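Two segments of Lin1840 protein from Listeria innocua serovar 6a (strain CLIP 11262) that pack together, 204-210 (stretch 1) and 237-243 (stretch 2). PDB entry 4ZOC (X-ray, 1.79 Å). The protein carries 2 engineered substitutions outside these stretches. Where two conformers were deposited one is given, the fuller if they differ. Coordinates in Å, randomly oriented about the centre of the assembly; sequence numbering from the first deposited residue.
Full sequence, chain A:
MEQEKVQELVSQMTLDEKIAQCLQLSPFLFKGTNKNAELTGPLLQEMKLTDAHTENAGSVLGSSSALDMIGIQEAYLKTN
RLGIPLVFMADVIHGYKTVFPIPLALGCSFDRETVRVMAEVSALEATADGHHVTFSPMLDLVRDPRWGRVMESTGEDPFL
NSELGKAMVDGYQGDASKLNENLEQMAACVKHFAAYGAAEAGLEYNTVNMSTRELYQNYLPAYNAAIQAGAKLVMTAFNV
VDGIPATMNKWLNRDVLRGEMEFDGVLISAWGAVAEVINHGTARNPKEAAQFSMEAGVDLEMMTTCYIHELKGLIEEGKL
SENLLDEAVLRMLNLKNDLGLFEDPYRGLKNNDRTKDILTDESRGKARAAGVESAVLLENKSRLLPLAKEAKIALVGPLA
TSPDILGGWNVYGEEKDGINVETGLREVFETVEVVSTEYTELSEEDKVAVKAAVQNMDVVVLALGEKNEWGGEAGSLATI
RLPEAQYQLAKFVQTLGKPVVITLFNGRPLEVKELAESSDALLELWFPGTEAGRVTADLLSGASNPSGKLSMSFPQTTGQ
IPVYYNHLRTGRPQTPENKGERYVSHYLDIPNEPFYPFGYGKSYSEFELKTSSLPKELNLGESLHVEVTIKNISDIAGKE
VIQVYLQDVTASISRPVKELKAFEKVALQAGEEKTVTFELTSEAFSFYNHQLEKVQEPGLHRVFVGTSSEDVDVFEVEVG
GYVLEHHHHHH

Stretch 1, residues 204-210: EYNTVNM
Stretch 2 (237-243) AFNVVDG

Two chain segments can run side by side without sharing a direct hydrogen bond, provided that water completes the polar links and side chains fill the rest. Residues 204-210 and 237-243 of Lin1840 illustrate the principle. Their directions lie 14° apart, and CA-CA spacings of 5.8 Å (Tyr205-Asn239), 6.0 Å (Val208-Val240) and 5.6 Å (Asn209-Asp242) set the register. Stretch 1 has no regular secondary structure; stretch 2 is a strand at 240-241 only. Together they bury 392 Å².

Glu204 (t, p) turns its carboxylate back on the chain, accepting from Tyr205 N at OE2 (3.0 Å). Tyr205, with phi/psi of 69/2 and chi1 m, directs its ring edge at the face of Phe238 (chi1 m): centroids lie 5.2 Å apart, planes at 86°, and CD1 of Tyr205 is 3.8 Å from CD2 of Phe238. Such a T-shaped pair sets positive edge hydrogens against a pi cloud. Tyr205 O accepts from two waters: water 2, whose O lies 2.7 Å from Tyr205 O, also donates to Phe238 O (2.9 Å), while water 1, whose O lies 3.2 Å from Tyr205 O, accepts from Val240 N (2.9 Å).

Asn206 (t, phi/psi -75/164) and Thr207 (m, -41/136) point away. Val208 (t, -120/134) points toward stretch 2, its CG2 3.6 Å from ND2 of Asn239 (chi1 p), an amide held by donation to Val240 O (2.9 Å from ND2). Val208 O lies 3.5 Å from CG2 of Val240 (m) and accepts from a water (2.7 Å) that also accepts from Asn209 ND2 (3.0 Å) and, weakly, Gly243 N (2.9 Å).

Asn209 (t, -149/128) brings ND2 to 3.7 Å from OD1 of Asp242 (t, 39/57). Finally, Met210 N (3.3 Å) and Asp242 N (2.9 Å) donate to a shared water, while the Met210 side chain (p, m, m) starts away from stretch 2.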

ATOM      1  N   GLU A 204      -4.898  -9.835  -7.036  1.00  5.99           N
ATOM      2  CA  GLU A 204      -4.056 -10.670  -7.895  1.00  5.17           C
ATOM      3  C   GLU A 204      -3.636  -9.998  -9.168  1.00  4.69           C
ATOM      4  O   GLU A 204      -4.391  -9.313  -9.852  1.00  5.20           O
ATOM      5  CB  GLU A 204      -4.752 -12.005  -8.195  1.00  5.36           C
ATOM      6  CG  GLU A 204      -3.859 -12.994  -8.797  1.00  5.35           C
ATOM      7  CD  GLU A 204      -2.735 -13.332  -7.883  1.00  5.80           C
ATOM      8  OE1 GLU A 204      -2.887 -14.177  -6.950  1.00  6.61           O
ATOM      9  OE2 GLU A 204      -1.607 -12.728  -8.008  1.00  7.45           O
ATOM     10  N   TYR A 205      -2.356 -10.178  -9.487  1.00  5.60           N
ATOM     11  CA  TYR A 205      -1.682  -9.663 -10.708  1.00  5.80           C
ATOM     12  C   TYR A 205      -1.541  -8.192 -10.720  1.00  5.88           C
ATOM     13  O   TYR A 205      -1.098  -7.651 -11.755  1.00  7.35           O
ATOM     14  CB  TYR A 205      -2.351 -10.135 -12.016  1.00  7.17           C
ATOM     15  CG  TYR A 205      -2.815 -11.593 -12.032  1.00  6.57           C
ATOM     16  CD1 TYR A 205      -1.903 -12.628 -11.969  1.00  7.80           C
ATOM     17  CD2 TYR A 205      -4.140 -11.895 -12.086  1.00  7.93           C
ATOM     18  CE1 TYR A 205      -2.327 -13.944 -11.975  1.00  8.54           C
ATOM     19  CE2 TYR A 205      -4.601 -13.216 -12.047  1.00  6.19           C
ATOM     20  CZ  TYR A 205      -3.664 -14.219 -12.043  1.00  7.71           C
ATOM     21  OH  TYR A 205      -3.985 -15.530 -12.067  1.00  8.71           O
ATOM     22  N   ASN A 206      -1.981  -7.508  -9.664  1.00  6.26           N
ATOM     23  CA  ASN A 206      -2.073  -6.050  -9.697  1.00  6.86           C
ATOM     24  C   ASN A 206      -0.697  -5.353  -9.585  1.00  7.56           C
ATOM     25  O   ASN A 206       0.324  -5.989  -9.253  1.00  6.58           O
ATOM     26  CB  ASN A 206      -2.992  -5.551  -8.577  1.00  7.75           C
ATOM     27  CG  ASN A 206      -3.525  -4.162  -8.804  1.00  7.99           C
ATOM     28  OD1 ASN A 206      -3.560  -3.630  -9.936  1.00  9.99           O
ATOM     29  ND2 ASN A 206      -3.955  -3.542  -7.712  1.00  7.91           N
ATOM     30  N   THR A 207      -0.700  -4.068  -9.939  1.00  7.14           N
ATOM     31  CA  THR A 207       0.459  -3.185  -9.869  1.00  6.82           C
ATOM     32  C   THR A 207       1.329  -3.355  -8.605  1.00  6.79           C
ATOM     33  O   THR A 207       0.857  -3.471  -7.484  1.00  7.92           O
ATOM     34  CB  THR A 207      -0.070  -1.747  -9.897  1.00  8.09           C
ATOM     35  OG1 THR A 207      -0.823  -1.542 -11.086  1.00 10.14           O
ATOM     36  CG2 THR A 207       1.032  -0.699  -9.801  1.00  8.01           C
ATOM     37  N   VAL A 208       2.638  -3.368  -8.834  1.00  8.02           N
ATOM     38  CA  VAL A 208       3.663  -3.327  -7.778  1.00  7.32           C
ATOM     39  C   VAL A 208       4.468  -2.092  -8.058  1.00  6.96           C
ATOM     40  O   VAL A 208       4.879  -1.855  -9.247  1.00  6.84           O
ATOM     41  CB  VAL A 208       4.579  -4.534  -7.881  1.00  7.80           C
ATOM     42  CG1 VAL A 208       5.818  -4.426  -7.018  1.00  8.16           C
ATOM     43  CG2 VAL A 208       3.801  -5.824  -7.528  1.00  7.89           C
ATOM     44  N   ASN A 209       4.720  -1.336  -7.024  1.00  7.00           N
ATOM     45  CA  ASN A 209       5.664  -0.187  -7.147  1.00  7.92           C
ATOM     46  C   ASN A 209       6.373   0.052  -5.815  1.00  6.87           C
ATOM     47  O   ASN A 209       5.727   0.122  -4.737  1.00  7.70           O
ATOM     48  CB  ASN A 209       4.958   1.064  -7.541  1.00  8.66           C
ATOM     49  CG  ASN A 209       5.930   2.196  -7.810  1.00  9.45           C
ATOM     50  OD1 ASN A 209       6.132   3.086  -6.947  1.00 11.08           O
ATOM     51  ND2 ASN A 209       6.525   2.187  -9.003  1.00  9.66           N
ATOM     52  N   MET A 210       7.695   0.108  -5.907  0.60  5.86           N
ATOM     53  CA  MET A 210       8.579   0.461  -4.799  0.60  6.94           C
ATOM     54  C   MET A 210       9.841   1.125  -5.392  0.60  7.18           C
ATOM     55  O   MET A 210      10.166   0.981  -6.607  0.60  7.26           O
ATOM     56  CB  MET A 210       8.968  -0.729  -3.900  0.60  6.99           C
ATOM     57  CG  MET A 210       9.896  -1.797  -4.507  0.60  7.09           C
ATOM     58  SD  MET A 210       9.072  -3.018  -5.549  0.60  7.51           S
ATOM     59  CE  MET A 210       7.981  -3.843  -4.410  0.60  7.74           C
ATOM     60  N   ALA A 237       7.844 -12.808 -13.210  1.00  6.22           N
ATOM     61  CA  ALA A 237       6.624 -12.491 -12.473  1.00  5.91           C
ATOM     62  C   ALA A 237       5.556 -11.873 -13.407  1.00  7.15           C
ATOM     63  O   ALA A 237       5.865 -11.278 -14.426  1.00  5.99           O
ATOM     64  CB  ALA A 237       6.970 -11.480 -11.356  1.00  5.84           C
ATOM     65  N   PHE A 238       4.295 -11.978 -12.983  1.00  6.26           N
ATOM     66  CA  PHE A 238       3.216 -11.336 -13.674  1.00  7.06           C
ATOM     67  C   PHE A 238       3.158  -9.822 -13.612  1.00  7.69           C
ATOM     68  O   PHE A 238       2.572  -9.175 -14.529  1.00 10.48           O
ATOM     69  CB  PHE A 238       1.903 -11.861 -13.164  1.00  6.86           C
ATOM     70  CG  PHE A 238       1.639 -13.286 -13.506  1.00  7.78           C
ATOM     71  CD1 PHE A 238       1.531 -13.673 -14.849  1.00  8.54           C
ATOM     72  CD2 PHE A 238       1.470 -14.228 -12.517  1.00  8.53           C
ATOM     73  CE1 PHE A 238       1.224 -14.968 -15.175  1.00  9.04           C
ATOM     74  CE2 PHE A 238       1.152 -15.550 -12.858  1.00  8.50           C
ATOM     75  CZ  PHE A 238       1.073 -15.919 -14.166  1.00  8.65           C
ATOM     76  N   ASN A 239       3.737  -9.274 -12.549  1.00  7.66           N
ATOM     77  CA  ASN A 239       3.564  -7.826 -12.237  1.00  7.71           C
ATOM     78  C   ASN A 239       4.503  -6.963 -13.001  1.00  7.54           C
ATOM     79  O   ASN A 239       5.583  -7.416 -13.416  1.00  8.14           O
ATOM     80  CB  ASN A 239       3.771  -7.529 -10.757  1.00  7.44           C
ATOM     81  CG  ASN A 239       5.061  -8.150 -10.200  1.00  7.17           C
ATOM     82  OD1 ASN A 239       5.170  -9.379 -10.090  1.00  9.49           O
ATOM     83  ND2 ASN A 239       6.051  -7.323  -9.908  1.00  4.82           N
ATOM     84  N   VAL A 240       4.126  -5.710 -13.166  1.00  6.77           N
ATOM     85  CA  VAL A 240       5.176  -4.643 -13.448  1.00  7.80           C
ATOM     86  C   VAL A 240       6.202  -4.478 -12.334  1.00  7.53           C
ATOM     87  O   VAL A 240       5.891  -4.681 -11.157  1.00  7.52           O
ATOM     88  CB  VAL A 240       4.544  -3.273 -13.732  1.00  7.35           C
ATOM     89  CG1 VAL A 240       3.619  -3.273 -14.943  1.00  9.41           C
ATOM     90  CG2 VAL A 240       3.781  -2.704 -12.491  1.00  7.78           C
ATOM     91  N   VAL A 241       7.441  -4.225 -12.691  1.00  8.76           N
ATOM     92  CA  VAL A 241       8.502  -3.743 -11.794  1.00  8.09           C
ATOM     93  C   VAL A 241       8.844  -2.354 -12.315  1.00  9.04           C
ATOM     94  O   VAL A 241       9.269  -2.180 -13.432  1.00  7.48           O
ATOM     95  CB  VAL A 241       9.673  -4.701 -11.801  1.00  8.56           C
ATOM     96  CG1 VAL A 241      10.847  -4.152 -10.996  1.00 10.37           C
ATOM     97  CG2 VAL A 241       9.240  -6.039 -11.191  1.00  7.48           C
ATOM     98  N   ASP A 242       8.595  -1.362 -11.471  1.00  8.48           N
ATOM     99  CA  ASP A 242       8.687   0.022 -11.862  1.00  9.31           C
ATOM    100  C   ASP A 242       8.154   0.331 -13.280  1.00 10.19           C
ATOM    101  O   ASP A 242       8.835   0.931 -14.129  1.00 10.95           O
ATOM    102  CB  ASP A 242      10.118   0.512 -11.662  1.00 10.56           C
ATOM    103  CG  ASP A 242      10.195   2.032 -11.526  1.00 11.77           C
ATOM    104  OD1 ASP A 242       9.193   2.740 -11.539  1.00 10.31           O
ATOM    105  OD2 ASP A 242      11.338   2.485 -11.424  1.00 13.42           O
ATOM    106  N   GLY A 243       6.888  -0.038 -13.475  1.00  9.70           N
ATOM    107  CA  GLY A 243       6.133   0.266 -14.677  1.00  9.15           C
ATOM    108  C   GLY A 243       6.393  -0.650 -15.874  1.00  9.18           C
ATOM    109  O   GLY A 243       5.659  -0.549 -16.828  1.00 10.42           O
TER
HETATM  110  O   HOH W   1       1.356  -5.633 -12.317  1.00  8.88           O
HETATM  111  O   HOH W   2      -0.202  -8.613 -14.169  1.00  9.46           O
HETATM  112  O   HOH W   3       5.592   0.133 -10.909  1.00  5.98           O
HETATM  113  O   HOH W   4       8.527  -1.524  -8.595  1.00  8.97           O